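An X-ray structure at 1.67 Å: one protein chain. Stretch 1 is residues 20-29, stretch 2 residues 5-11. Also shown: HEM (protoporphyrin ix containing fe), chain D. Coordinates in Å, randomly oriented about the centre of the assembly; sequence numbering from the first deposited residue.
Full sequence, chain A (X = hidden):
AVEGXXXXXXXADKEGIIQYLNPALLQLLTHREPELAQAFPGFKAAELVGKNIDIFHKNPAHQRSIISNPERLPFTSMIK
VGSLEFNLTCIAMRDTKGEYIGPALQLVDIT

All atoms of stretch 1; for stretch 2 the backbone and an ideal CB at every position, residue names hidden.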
# COMPACT_ATOMS: atom_id res chain seq x y z
N TYR A 20 1.01 -2.03 -9.23
CA TYR A 20 1.21 -0.66 -9.68
C TYR A 20 1.38 0.26 -8.48
O TYR A 20 0.68 0.10 -7.47
CB TYR A 20 0.01 -0.19 -10.52
CG TYR A 20 0.15 1.22 -11.08
CD1 TYR A 20 0.96 1.46 -12.18
CD2 TYR A 20 -0.54 2.29 -10.52
CE1 TYR A 20 1.11 2.73 -12.69
CE2 TYR A 20 -0.40 3.58 -11.03
CZ TYR A 20 0.42 3.79 -12.12
OH TYR A 20 0.58 5.04 -12.66
N LEU A 21 2.30 1.21 -8.60
CA LEU A 21 2.42 2.35 -7.70
C LEU A 21 2.32 3.62 -8.52
O LEU A 21 2.99 3.74 -9.55
CB LEU A 21 3.74 2.35 -6.94
CG LEU A 21 3.84 1.50 -5.68
CD1 LEU A 21 4.16 0.07 -6.03
CD2 LEU A 21 4.90 2.07 -4.77
N ASN A 22 1.51 4.57 -8.07
CA ASN A 22 1.36 5.80 -8.82
C ASN A 22 2.55 6.72 -8.56
O ASN A 22 3.37 6.46 -7.66
CB ASN A 22 -0.00 6.45 -8.50
CG ASN A 22 0.00 7.31 -7.25
OD1 ASN A 22 0.79 7.13 -6.33
ND2 ASN A 22 -0.94 8.26 -7.21
N PRO A 23 2.74 7.75 -9.39
CA PRO A 23 3.98 8.54 -9.27
C PRO A 23 4.13 9.25 -7.94
O PRO A 23 5.24 9.34 -7.41
CB PRO A 23 3.87 9.54 -10.44
CG PRO A 23 2.98 8.84 -11.44
CD PRO A 23 1.96 8.11 -10.59
N ALA A 24 3.03 9.79 -7.40
CA ALA A 24 3.13 10.49 -6.13
C ALA A 24 3.67 9.57 -5.04
O ALA A 24 4.56 9.97 -4.27
CB ALA A 24 1.76 11.05 -5.74
N LEU A 25 3.19 8.33 -4.98
CA LEU A 25 3.69 7.40 -3.97
C LEU A 25 5.14 7.00 -4.25
O LEU A 25 5.94 6.89 -3.32
CB LEU A 25 2.79 6.17 -3.90
CG LEU A 25 3.22 5.16 -2.83
CD1 LEU A 25 3.27 5.84 -1.46
CD2 LEU A 25 2.24 4.00 -2.82
N LEU A 26 5.49 6.77 -5.52
CA LEU A 26 6.87 6.44 -5.85
C LEU A 26 7.81 7.57 -5.45
O LEU A 26 8.90 7.34 -4.91
CB LEU A 26 6.99 6.16 -7.34
CG LEU A 26 6.49 4.77 -7.76
CD1 LEU A 26 6.36 4.66 -9.28
CD2 LEU A 26 7.39 3.68 -7.18
N GLN A 27 7.40 8.81 -5.72
CA GLN A 27 8.21 9.97 -5.34
C GLN A 27 8.37 10.05 -3.83
O GLN A 27 9.48 10.28 -3.32
CB GLN A 27 7.56 11.25 -5.89
CG GLN A 27 8.40 12.49 -5.64
CD GLN A 27 7.76 13.74 -6.22
OE1 GLN A 27 7.32 13.75 -7.37
NE2 GLN A 27 7.67 14.79 -5.42
N LEU A 28 7.27 9.87 -3.11
CA LEU A 28 7.32 9.93 -1.65
C LEU A 28 8.23 8.83 -1.10
O LEU A 28 9.06 9.09 -0.22
CB LEU A 28 5.91 9.79 -1.08
CG LEU A 28 5.86 9.68 0.44
CD1 LEU A 28 6.43 10.93 1.09
CD2 LEU A 28 4.43 9.43 0.90
N LEU A 29 8.08 7.61 -1.60
CA LEU A 29 8.88 6.52 -1.05
C LEU A 29 10.35 6.68 -1.40
O LEU A 29 11.22 6.23 -0.65
CB LEU A 29 8.36 5.17 -1.56
CG LEU A 29 6.93 4.79 -1.18
CD1 LEU A 29 6.57 3.41 -1.72
CD2 LEU A 29 6.69 4.90 0.31
N UNK A 5 0.14 17.54 0.30
CA UNK A 5 -0.97 16.60 0.33
C UNK A 5 -1.34 16.22 -1.09
O UNK A 5 -1.73 17.08 -1.89
CB UNK A 5 -2.17 17.19 1.07
N UNK A 6 -1.21 14.94 -1.42
CA UNK A 6 -1.44 14.45 -2.77
C UNK A 6 -2.04 13.05 -2.69
O UNK A 6 -2.33 12.54 -1.60
CB UNK A 6 -0.14 14.45 -3.58
N UNK A 7 -2.25 12.45 -3.85
CA UNK A 7 -2.89 11.14 -3.96
C UNK A 7 -1.80 10.08 -4.10
O UNK A 7 -1.13 10.02 -5.13
CB UNK A 7 -3.86 11.09 -5.14
N UNK A 8 -1.62 9.27 -3.06
CA UNK A 8 -0.64 8.18 -3.04
C UNK A 8 -1.38 6.85 -3.15
O UNK A 8 -2.16 6.50 -2.25
CB UNK A 8 0.21 8.22 -1.77
N UNK A 9 -1.14 6.13 -4.24
CA UNK A 9 -1.92 4.94 -4.57
C UNK A 9 -1.02 3.75 -4.88
O UNK A 9 0.02 3.90 -5.54
CB UNK A 9 -2.84 5.22 -5.76
N UNK A 10 -1.45 2.57 -4.44
CA UNK A 10 -0.73 1.33 -4.70
C UNK A 10 -1.77 0.24 -4.93
O UNK A 10 -2.75 0.18 -4.19
CB UNK A 10 0.21 0.97 -3.55
N UNK A 11 -1.58 -0.60 -5.96
CA UNK A 11 -2.55 -1.65 -6.30
C UNK A 11 -1.90 -3.04 -6.25
O UNK A 11 -0.74 -3.20 -6.62
CB UNK A 11 -3.14 -1.40 -7.69
CHA HEM D . -0.57 -1.97 6.91
CHB HEM D . -2.35 -3.83 2.81
CHC HEM D . 1.76 -2.38 0.60
CHD HEM D . 3.86 -2.39 4.97
C1A HEM D . -1.43 -2.45 5.96
C2A HEM D . -2.83 -2.56 6.11
C3A HEM D . -3.34 -3.08 4.97
C4A HEM D . -2.26 -3.31 4.09
CMA HEM D . -4.79 -3.36 4.69
CAA HEM D . -3.62 -2.15 7.33
CBA HEM D . -3.46 -3.22 8.42
CGA HEM D . -4.11 -2.74 9.69
O1A HEM D . -4.15 -1.52 9.95
O2A HEM D . -4.60 -3.57 10.49
C1B HEM D . -1.39 -3.51 1.85
C2B HEM D . -1.62 -3.65 0.45
C3B HEM D . -0.49 -3.25 -0.19
C4B HEM D . 0.47 -2.85 0.87
CMB HEM D . -2.89 -4.15 -0.19
CAB HEM D . -0.26 -3.23 -1.65
CBB HEM D . -1.21 -2.76 -2.46
C1C HEM D . 2.73 -2.27 1.59
C2C HEM D . 4.08 -1.95 1.41
C3C HEM D . 4.68 -1.95 2.66
C4C HEM D . 3.68 -2.28 3.61
CMC HEM D . 4.75 -1.66 0.09
CAC HEM D . 6.10 -1.67 2.94
CBC HEM D . 6.72 -0.69 2.30
C1D HEM D . 2.79 -2.20 5.84
C2D HEM D . 2.99 -1.87 7.26
C3D HEM D . 1.76 -1.75 7.80
C4D HEM D . 0.81 -2.00 6.71
CMD HEM D . 4.31 -1.69 7.97
CAD HEM D . 1.43 -1.42 9.23
CBD HEM D . 2.03 -2.48 10.15
CGD HEM D . 1.50 -3.84 9.76
O1D HEM D . 2.28 -4.71 9.31
O2D HEM D . 0.29 -4.10 9.89
NA HEM D . -1.11 -2.92 4.71
NB HEM D . -0.15 -3.04 2.05
NC HEM D . 2.50 -2.47 2.93
ND HEM D . 1.48 -2.27 5.58
FE HEM D . 0.69 -2.65 3.93

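Position 5 has nothing of the first stretch within 5.5 Å of its ideal CB, so the contact sets no limit on its side chain. The deposited residue is Met5, which makes no contact here.

Position 6 points its CA-to-CB bond toward the start of the helix, with the ideal CB 4.5 Å from Ala24 CB. A small or branched side chain offering a methyl would suit. Thr6 does this, bringing CG2 to 3.8 Å from Ala24 CB.

At position 7 the backbone does the work: its O accepts from Asn22 ND2 at 2.7 Å, nearly straight, and lies 3.1 Å from Ala24 CB. The CB goes sideways, so many residues would serve. Thr7 has its CG2 4.4 Å from Asn22 ND2.

Position 8 is more constrained. Its ideal CB lies 3.9 Å from Leu25 CD1, and although CA-to-CB runs sideways, a side chain could bend along the first turn of the helix. A medium-sized chain, apolar or polar, would fit. Asn8, with chi1 m, swings its amide toward the helix: OD1 comes within 3.5 Å of Ala24 CB and ND2 within 4.1 Å of Leu28 CD2. OD1 is also 3.5 Å from Leu25 N, but at a poor angle; that NH is instead capped by Asn22 OD1 at 3.0 Å.

Position 9 is held through its backbone. Its N donates to Asn22 OD1 and its O accepts from Asn22 N, both at 3.0 Å, so Asn22 ties the strand to the helix N-terminus. The ideal CB sits 3.8 Å from Asn22 CG, and an aliphatic chain could cover this amide. Leu9 lies along the amide, with CB 3.8 Å from Asn22 CG and CD1 4.2 Å from Asn22 ND2.

Position 10 pairs with Leu21 in the antiparallel sheet, without hydrogen bonds between them, and its CB shares a face with that leucine. Leu25 CD2 is 3.7 Å from the ideal CB, and the haem lies beyond, so a long, flexible apolar chain suits. Met10 packs CG 3.9 Å from Leu21 CG and carries CE to 3.3 Å from HEM CHC.

Position 11 pairs with Tyr20: its N donates to Tyr20 O at 2.8 Å, and the return bond from Tyr20 N to its O is weak at 3.4 Å. Its CB joins Tyr20 on the other face, where an aliphatic, aromatic or sulfur-bearing chain could lie beside the ring. Met11 places SD 3.9 Å from Tyr20 CD2, an oblique sulfur-aromatic contact.

Stretch 2 5-11: MTTNLMM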
# COMPACT_ATOMS: atom_id res chain seq x y z
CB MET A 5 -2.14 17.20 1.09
CG MET A 5 -1.77 17.56 2.52
SD MET A 5 -3.04 18.49 3.37
CE MET A 5 -4.15 17.19 3.89
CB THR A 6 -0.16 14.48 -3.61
OG1 THR A 6 -0.46 14.11 -4.96
CG2 THR A 6 0.87 13.52 -3.04
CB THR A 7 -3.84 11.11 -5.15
OG1 THR A 7 -4.78 12.18 -5.06
CG2 THR A 7 -4.59 9.79 -5.21
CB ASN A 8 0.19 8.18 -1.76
CG ASN A 8 0.87 9.50 -1.52
OD1 ASN A 8 1.59 10.00 -2.38
ND2 ASN A 8 0.62 10.10 -0.36
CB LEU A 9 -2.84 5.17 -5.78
CG LEU A 9 -3.92 6.24 -5.73
CD1 LEU A 9 -4.67 6.23 -7.06
CD2 LEU A 9 -4.89 6.02 -4.57
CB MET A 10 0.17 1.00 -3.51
CG MET A 10 1.03 -0.22 -3.62
SD MET A 10 2.28 -0.11 -2.33
CE MET A 10 1.40 0.53 -0.94
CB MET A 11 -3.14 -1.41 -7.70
CG MET A 11 -3.89 -0.09 -7.86
SD MET A 11 -3.84 0.53 -9.55
CE MET A 11 -4.03 -0.96 -10.50
O HOH W 1 0.32 -0.19 3.37
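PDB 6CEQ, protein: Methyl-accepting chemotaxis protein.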